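Local coordinates for D-ribulose-5-phosphate 3-epimerase, putative (Plasmodium falciparum, PDB 1TQX), which probably catalyses the interconversion of D-ribulose 5-phosphate and D-xylulose 5-phosphate with the help of a bound divalent metal ion, at residues 39-44 with 72-77; 180-185 with 196-201. One frame throughout, in Å; residues are numbered along the deposited sequence.

Contact 1. Residues 39-44 with 72-77; sequences VMDMHF and MVEYPE
With CG of Asp41 set between its backbone N and carbonyl carbon (chi1 67°), which turns OD2 to the backbone N of Glu74, and CG of Phe44 anti to the backbone N (chi1 -176°), which brings the ring against the backbone of Met72 and Val73, two loops of a TIM barrel are joined. Here the neighbouring parallel strands 34-40 and 66-72 run out. The sheet still pairs Met40 with Met72: Met72 N donates to Val39 O at 2.8 Å, and Met40 CA makes a CA-H...O contact of 3.5 Å with Met72 O. Beyond this bridge a side chain takes over. Asp41 OD2 accepts from Glu74 N at 2.9 Å, a nearly straight bond (173°) that arrives from above the carboxylate plane. OD1 meanwhile holds its own loop in an Asx motif: Phe44 N uses the syn lone pair, while His43 N, closing the Asx turn, comes from above the plane. One carboxylate therefore fixes both loops. Met40 and Met72 run alongside each other with the same heading, their CE methyls tightly packed at 3.4 Å; the Met72 side chain also lies beside the zinc ion and its ligands Asp38 and His70. Val39 CG1 meets Val73 CG1 at 3.9 Å, and His43 CB rests on Glu74 CD at 3.5 Å. A water links the same two loops, donating to Asp41 OD2 (2.7 Å) and to Glu74 O.

Contact 2. Residues 180-185 with 196-201; sequences GGLNIE and NIIVAG. With SO4 (sulfate ion), chain C.
Leu182 and Ile198 are set roughly perpendicular, and their meeting illustrates how a side chain from a loop can pack against the side of a barrel strand. Leu182 points toward strand 197-200, its CG lying 3.8 Å from CG2 of Ile198, the branch that stands anti to the backbone N of Ile198. The base of the same leucine sits against the backbone, with CB 3.4 Å from Val199 O, and CB of Ala200 approaches Leu182 CB more loosely at 4.3 Å. Thr187 touches both Leu182 and Ile198, so the pair also packs against helix 184-193. One water donates to Val199 O at 2.7 Å and to the sulfate O1, and accepts from Gly180 N and Leu182 N; four bonds thus tie loop, strand and anion together. A second water donates to Leu182 O and to sulfate O3. The anion itself is met by weak bonds from Gly181 N and from Gly201 N, the latter 2.8 Å from O1, and further bonds come from Gly153 N and Thr202 OG1. Gly201 holds the N-cap position of helix 202-205. The sulfate, probably from the crystallisation liquor, sits where the loops after strands 141-145, 175-179 and 197-200 converge, consistent with the substrate's phosphate site, a hallmark of phosphate-binding TIM barrels.

Read from the N terminus, contact 1 comes first: it closes the excursion that leaves strand 34-40, passes through helix 52-58 and returns along strand 66-72. Three more strands follow before contact 2 closes a shorter one within the beta-alpha-beta unit of strand 175-179, helix 184-193 and strand 197-200. The two loops are in series, neither nesting nor crossing. They lie on opposite sides of the chain's centre, with contact centres about 22 Å apart, yet both reach the same barrel sheet. Both also border the zinc site, contact 2 through Val199, whose side chain lies near the ligands His36 and Asp179, so the two loops approach the metal from different parts of the barrel.

Contact 1. Residues 39-44 with 72-77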
ATOM      1  N   VAL A  39      -3.216  -7.126  -5.388  1.00 19.87           N
ATOM      2  CA  VAL A  39      -3.211  -8.037  -6.533  1.00 18.67           C
ATOM      3  C   VAL A  39      -2.185  -9.141  -6.255  1.00 18.96           C
ATOM      4  O   VAL A  39      -1.002  -8.857  -6.075  1.00 19.47           O
ATOM      5  CB  VAL A  39      -2.823  -7.287  -7.824  1.00 18.87           C
ATOM      6  CG1 VAL A  39      -2.867  -8.231  -9.026  1.00 16.93           C
ATOM      7  CG2 VAL A  39      -3.783  -6.107  -8.040  1.00 19.44           C
ATOM      8  N   MET A  40      -2.647 -10.389  -6.211  1.00 18.66           N
ATOM      9  CA  MET A  40      -1.792 -11.550  -5.929  1.00 18.40           C
ATOM     10  C   MET A  40      -1.973 -12.577  -7.052  1.00 18.62           C
ATOM     11  O   MET A  40      -3.102 -12.828  -7.482  1.00 19.59           O
ATOM     12  CB  MET A  40      -2.187 -12.151  -4.576  1.00 17.30           C
ATOM     13  CG  MET A  40      -2.172 -11.132  -3.446  1.00 19.30           C
ATOM     14  SD  MET A  40      -2.902 -11.811  -1.960  1.00 24.40           S
ATOM     15  CE  MET A  40      -2.570 -10.494  -0.770  1.00 27.02           C
ATOM     16  N   ASP A  41      -0.870 -13.174  -7.511  1.00 18.04           N
ATOM     17  CA  ASP A  41      -0.929 -14.111  -8.639  1.00 18.69           C
ATOM     18  C   ASP A  41      -0.636 -15.582  -8.368  1.00 19.71           C
ATOM     19  O   ASP A  41      -0.322 -16.326  -9.298  1.00 19.70           O
ATOM     20  CB  ASP A  41       0.017 -13.626  -9.748  1.00 19.64           C
ATOM     21  CG  ASP A  41       1.487 -13.697  -9.343  1.00 20.10           C
ATOM     22  OD1 ASP A  41       1.778 -14.041  -8.176  1.00 20.78           O
ATOM     23  OD2 ASP A  41       2.357 -13.409 -10.198  1.00 20.47           O
ATOM     24  N   MET A  42      -0.719 -15.997  -7.111  1.00 19.87           N
ATOM     25  CA  MET A  42      -0.459 -17.384  -6.725  1.00 22.03           C
ATOM     26  C   MET A  42       0.981 -17.822  -7.021  1.00 22.47           C
ATOM     27  O   MET A  42       1.309 -19.008  -6.924  1.00 23.28           O
ATOM     28  CB  MET A  42      -1.451 -18.319  -7.430  1.00 24.61           C
ATOM     29  CG  MET A  42      -1.491 -19.735  -6.858  1.00 30.08           C
ATOM     30  SD  MET A  42      -1.800 -19.769  -5.067  1.00 30.67           S
ATOM     31  CE  MET A  42      -3.529 -19.484  -5.043  1.00 30.42           C
ATOM     32  N   HIS A  43       1.835 -16.870  -7.395  1.00 21.23           N
ATOM     33  CA  HIS A  43       3.239 -17.176  -7.664  1.00 21.60           C
ATOM     34  C   HIS A  43       4.151 -16.368  -6.746  1.00 22.34           C
ATOM     35  O   HIS A  43       4.959 -16.947  -6.012  1.00 23.64           O
ATOM     36  CB  HIS A  43       3.592 -16.921  -9.135  1.00 20.76           C
ATOM     37  CG  HIS A  43       2.991 -17.917 -10.078  1.00 20.97           C
ATOM     38  ND1 HIS A  43       1.633 -18.002 -10.302  1.00 20.80           N
ATOM     39  CD2 HIS A  43       3.560 -18.875 -10.847  1.00 20.74           C
ATOM     40  CE1 HIS A  43       1.392 -18.968 -11.171  1.00 22.15           C
ATOM     41  NE2 HIS A  43       2.545 -19.515 -11.517  1.00 19.66           N
ATOM     42  N   PHE A  44       4.030 -15.043  -6.769  1.00 22.06           N
ATOM     43  CA  PHE A  44       4.865 -14.219  -5.899  1.00 21.11           C
ATOM     44  C   PHE A  44       4.469 -14.456  -4.442  1.00 21.47           C
ATOM     45  O   PHE A  44       5.297 -14.363  -3.536  1.00 21.54           O
ATOM     46  CB  PHE A  44       4.720 -12.738  -6.243  1.00 19.86           C
ATOM     47  CG  PHE A  44       5.621 -11.856  -5.438  1.00 21.56           C
ATOM     48  CD1 PHE A  44       6.992 -11.808  -5.702  1.00 21.14           C
ATOM     49  CD2 PHE A  44       5.117 -11.121  -4.369  1.00 21.62           C
ATOM     50  CE1 PHE A  44       7.847 -11.039  -4.907  1.00 20.42           C
ATOM     51  CE2 PHE A  44       5.962 -10.355  -3.573  1.00 21.50           C
ATOM     52  CZ  PHE A  44       7.328 -10.314  -3.844  1.00 21.19           C
ATOM     53  N   MET A  72       1.538  -7.681  -5.759  1.00 17.61           N
ATOM     54  CA  MET A  72       2.297  -8.777  -5.159  1.00 19.77           C
ATOM     55  C   MET A  72       2.287  -9.856  -6.233  1.00 18.94           C
ATOM     56  O   MET A  72       1.663 -10.906  -6.081  1.00 17.23           O
ATOM     57  CB  MET A  72       1.611  -9.285  -3.888  1.00 20.56           C
ATOM     58  CG  MET A  72       1.763  -8.338  -2.707  1.00 22.67           C
ATOM     59  SD  MET A  72       0.811  -8.820  -1.247  1.00 26.50           S
ATOM     60  CE  MET A  72      -0.646  -7.808  -1.451  1.00 29.46           C
ATOM     61  N   VAL A  73       2.987  -9.572  -7.327  1.00 18.82           N
ATOM     62  CA  VAL A  73       3.029 -10.475  -8.469  1.00 19.32           C
ATOM     63  C   VAL A  73       4.402 -10.541  -9.113  1.00 21.41           C
ATOM     64  O   VAL A  73       5.258  -9.689  -8.873  1.00 19.83           O
ATOM     65  CB  VAL A  73       2.068  -9.996  -9.572  1.00 18.80           C
ATOM     66  CG1 VAL A  73       0.641  -9.893  -9.036  1.00 18.93           C
ATOM     67  CG2 VAL A  73       2.537  -8.630 -10.097  1.00 19.87           C
ATOM     68  N   GLU A  74       4.601 -11.569  -9.936  1.00 21.16           N
ATOM     69  CA  GLU A  74       5.840 -11.701 -10.688  1.00 22.73           C
ATOM     70  C   GLU A  74       5.563 -10.874 -11.942  1.00 21.91           C
ATOM     71  O   GLU A  74       4.401 -10.682 -12.313  1.00 21.88           O
ATOM     72  CB  GLU A  74       6.098 -13.159 -11.101  1.00 23.12           C
ATOM     73  CG  GLU A  74       6.078 -14.177  -9.968  1.00 26.41           C
ATOM     74  CD  GLU A  74       6.586 -15.551 -10.396  1.00 26.90           C
ATOM     75  OE1 GLU A  74       6.230 -16.007 -11.506  1.00 25.25           O
ATOM     76  OE2 GLU A  74       7.332 -16.178  -9.611  1.00 24.78           O
ATOM     77  N   TYR A  75       6.614 -10.383 -12.589  1.00 22.23           N
ATOM     78  CA  TYR A  75       6.466  -9.600 -13.814  1.00 23.12           C
ATOM     79  C   TYR A  75       5.533  -8.398 -13.656  1.00 22.32           C
ATOM     80  O   TYR A  75       4.623  -8.206 -14.465  1.00 22.02           O
ATOM     81  CB  TYR A  75       5.930 -10.498 -14.938  1.00 26.48           C
ATOM     82  CG  TYR A  75       6.666 -11.808 -15.079  1.00 29.94           C
ATOM     83  CD1 TYR A  75       8.008 -11.837 -15.444  1.00 32.41           C
ATOM     84  CD2 TYR A  75       6.020 -13.021 -14.849  1.00 32.22           C
ATOM     85  CE1 TYR A  75       8.692 -13.040 -15.580  1.00 34.31           C
ATOM     86  CE2 TYR A  75       6.697 -14.236 -14.983  1.00 33.90           C
ATOM     87  CZ  TYR A  75       8.033 -14.234 -15.350  1.00 36.12           C
ATOM     88  OH  TYR A  75       8.719 -15.423 -15.495  1.00 39.13           O
ATOM     89  N   PRO A  76       5.747  -7.566 -12.628  1.00 22.52           N
ATOM     90  CA  PRO A  76       4.871  -6.403 -12.444  1.00 22.22           C
ATOM     91  C   PRO A  76       4.814  -5.454 -13.646  1.00 23.38           C
ATOM     92  O   PRO A  76       3.840  -4.724 -13.819  1.00 22.47           O
ATOM     93  CB  PRO A  76       5.446  -5.732 -11.197  1.00 22.41           C
ATOM     94  CG  PRO A  76       6.905  -6.091 -11.258  1.00 21.46           C
ATOM     95  CD  PRO A  76       6.837  -7.562 -11.637  1.00 21.54           C
ATOM     96  N   GLU A  77       5.857  -5.470 -14.471  1.00 24.14           N
ATOM     97  CA  GLU A  77       5.906  -4.618 -15.658  1.00 24.58           C
ATOM     98  C   GLU A  77       4.703  -4.885 -16.582  1.00 23.85           C
ATOM     99  O   GLU A  77       4.202  -3.978 -17.249  1.00 21.41           O
ATOM    100  CB  GLU A  77       7.219  -4.863 -16.418  1.00 27.83           C
ATOM    101  CG  GLU A  77       7.457  -6.334 -16.811  1.00 29.99           C
ATOM    102  CD  GLU A  77       8.232  -7.143 -15.766  1.00 34.83           C
ATOM    103  OE1 GLU A  77       8.347  -6.706 -14.600  1.00 29.76           O
ATOM    104  OE2 GLU A  77       8.724  -8.239 -16.121  1.00 38.63           O
TER
HETATM  105  O   HOH W   1       1.996 -12.115 -12.583  1.00 21.25           O

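Contact 2. Residues 180-185 with 196-201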
ATOM      1  N   GLY A 180      -0.230  -4.565   7.102  1.00 22.29           N
ATOM      2  CA  GLY A 180      -0.192  -5.848   7.786  1.00 23.09           C
ATOM      3  C   GLY A 180      -0.422  -5.737   9.283  1.00 23.57           C
ATOM      4  O   GLY A 180       0.478  -5.368  10.038  1.00 23.69           O
ATOM      5  N   GLY A 181      -1.642  -6.041   9.710  1.00 23.65           N
ATOM      6  CA  GLY A 181      -1.971  -5.989  11.123  1.00 23.46           C
ATOM      7  C   GLY A 181      -2.167  -4.607  11.722  1.00 23.31           C
ATOM      8  O   GLY A 181      -2.029  -4.438  12.934  1.00 23.25           O
ATOM      9  N   LEU A 182      -2.481  -3.615  10.893  1.00 21.53           N
ATOM     10  CA  LEU A 182      -2.694  -2.266  11.405  1.00 22.40           C
ATOM     11  C   LEU A 182      -4.056  -2.112  12.072  1.00 23.58           C
ATOM     12  O   LEU A 182      -5.088  -2.474  11.501  1.00 23.96           O
ATOM     13  CB  LEU A 182      -2.570  -1.223  10.278  1.00 21.37           C
ATOM     14  CG  LEU A 182      -1.175  -0.669   9.964  1.00 21.55           C
ATOM     15  CD1 LEU A 182      -0.610   0.027  11.210  1.00 21.35           C
ATOM     16  CD2 LEU A 182      -0.250  -1.792   9.525  1.00 20.28           C
ATOM     17  N   ASN A 183      -4.049  -1.593  13.294  1.00 22.86           N
ATOM     18  CA  ASN A 183      -5.282  -1.338  14.029  1.00 22.78           C
ATOM     19  C   ASN A 183      -5.056  -0.009  14.745  1.00 22.64           C
ATOM     20  O   ASN A 183      -4.043   0.647  14.499  1.00 22.71           O
ATOM     21  CB  ASN A 183      -5.600  -2.489  15.000  1.00 21.95           C
ATOM     22  CG  ASN A 183      -4.455  -2.812  15.937  1.00 24.93           C
ATOM     23  OD1 ASN A 183      -4.265  -3.968  16.324  1.00 27.66           O
ATOM     24  ND2 ASN A 183      -3.696  -1.801  16.317  1.00 18.66           N
ATOM     25  N   ILE A 184      -5.969   0.412  15.611  1.00 22.84           N
ATOM     26  CA  ILE A 184      -5.782   1.707  16.269  1.00 21.99           C
ATOM     27  C   ILE A 184      -4.441   1.832  16.993  1.00 22.79           C
ATOM     28  O   ILE A 184      -3.729   2.827  16.823  1.00 21.45           O
ATOM     29  CB  ILE A 184      -6.948   2.013  17.246  1.00 21.51           C
ATOM     30  CG1 ILE A 184      -8.209   2.336  16.439  1.00 23.02           C
ATOM     31  CG2 ILE A 184      -6.588   3.190  18.164  1.00 18.95           C
ATOM     32  CD1 ILE A 184      -9.453   2.576  17.281  1.00 24.67           C
ATOM     33  N   GLU A 185      -4.079   0.817  17.771  1.00 22.97           N
ATOM     34  CA  GLU A 185      -2.829   0.858  18.520  1.00 25.04           C
ATOM     35  C   GLU A 185      -1.562   0.774  17.672  1.00 24.95           C
ATOM     36  O   GLU A 185      -0.597   1.500  17.929  1.00 22.91           O
ATOM     37  CB  GLU A 185      -2.799  -0.248  19.577  1.00 27.80           C
ATOM     38  CG  GLU A 185      -1.619  -0.117  20.537  1.00 33.10           C
ATOM     39  CD  GLU A 185      -1.585  -1.195  21.604  1.00 34.74           C
ATOM     40  OE1 GLU A 185      -0.719  -1.102  22.496  1.00 37.73           O
ATOM     41  OE2 GLU A 185      -2.411  -2.128  21.553  1.00 35.39           O
ATOM     42  N   ASN A 196       3.015   7.609   7.355  1.00 22.68           N
ATOM     43  CA  ASN A 196       1.949   8.584   7.123  1.00 22.28           C
ATOM     44  C   ASN A 196       0.777   8.019   6.314  1.00 22.70           C
ATOM     45  O   ASN A 196      -0.259   8.666   6.178  1.00 21.42           O
ATOM     46  CB  ASN A 196       2.489   9.858   6.446  1.00 21.07           C
ATOM     47  CG  ASN A 196       3.037   9.605   5.053  1.00 22.02           C
ATOM     48  OD1 ASN A 196       4.047   8.926   4.887  1.00 22.31           O
ATOM     49  ND2 ASN A 196       2.376  10.168   4.043  1.00 22.13           N
ATOM     50  N   ILE A 197       0.947   6.816   5.774  1.00 22.77           N
ATOM     51  CA  ILE A 197      -0.115   6.166   5.017  1.00 22.20           C
ATOM     52  C   ILE A 197      -0.382   4.833   5.701  1.00 21.51           C
ATOM     53  O   ILE A 197       0.525   4.022   5.879  1.00 22.11           O
ATOM     54  CB  ILE A 197       0.284   5.937   3.547  1.00 22.17           C
ATOM     55  CG1 ILE A 197       0.679   7.275   2.907  1.00 24.20           C
ATOM     56  CG2 ILE A 197      -0.890   5.318   2.787  1.00 22.19           C
ATOM     57  CD1 ILE A 197       1.025   7.173   1.441  1.00 26.77           C
ATOM     58  N   ILE A 198      -1.635   4.606   6.074  1.00 20.78           N
ATOM     59  CA  ILE A 198      -2.001   3.394   6.794  1.00 20.25           C
ATOM     60  C   ILE A 198      -2.916   2.453   6.034  1.00 19.23           C
ATOM     61  O   ILE A 198      -4.046   2.813   5.701  1.00 20.16           O
ATOM     62  CB  ILE A 198      -2.702   3.762   8.118  1.00 21.15           C
ATOM     63  CG1 ILE A 198      -1.849   4.776   8.892  1.00 20.84           C
ATOM     64  CG2 ILE A 198      -2.984   2.495   8.931  1.00 22.44           C
ATOM     65  CD1 ILE A 198      -0.462   4.287   9.264  1.00 22.36           C
ATOM     66  N   VAL A 199      -2.439   1.243   5.767  1.00 18.95           N
ATOM     67  CA  VAL A 199      -3.267   0.254   5.089  1.00 18.17           C
ATOM     68  C   VAL A 199      -3.852  -0.642   6.176  1.00 19.15           C
ATOM     69  O   VAL A 199      -3.112  -1.261   6.943  1.00 20.34           O
ATOM     70  CB  VAL A 199      -2.439  -0.612   4.112  1.00 17.95           C
ATOM     71  CG1 VAL A 199      -3.301  -1.752   3.571  1.00 18.62           C
ATOM     72  CG2 VAL A 199      -1.925   0.249   2.969  1.00 17.03           C
ATOM     73  N   ALA A 200      -5.174  -0.714   6.245  1.00 20.15           N
ATOM     74  CA  ALA A 200      -5.827  -1.534   7.259  1.00 21.59           C
ATOM     75  C   ALA A 200      -6.953  -2.332   6.630  1.00 21.07           C
ATOM     76  O   ALA A 200      -7.777  -1.786   5.898  1.00 21.53           O
ATOM     77  CB  ALA A 200      -6.376  -0.643   8.380  1.00 21.17           C
ATOM     78  N   GLY A 201      -6.989  -3.626   6.920  1.00 22.01           N
ATOM     79  CA  GLY A 201      -8.033  -4.465   6.366  1.00 22.05           C
ATOM     80  C   GLY A 201      -9.043  -4.882   7.412  1.00 23.57           C
ATOM     81  O   GLY A 201     -10.102  -4.268   7.558  1.00 22.03           O
TER
HETATM   82  S   SO4 C2224      -4.749  -6.819   7.747  1.00 34.29           S
HETATM   83  O1  SO4 C2224      -4.947  -5.509   7.101  1.00 37.64           O
HETATM   84  O2  SO4 C2224      -3.509  -7.437   7.242  1.00 36.30           O
HETATM   85  O3  SO4 C2224      -4.614  -6.632   9.197  1.00 38.65           O
HETATM   86  O4  SO4 C2224      -5.909  -7.691   7.467  1.00 36.07           O
HETATM   87  O   HOH W   2      -2.902  -3.769   7.811  1.00 21.27           O
HETATM   88  O   HOH W   3      -6.186  -4.516   9.889  1.00 25.21           O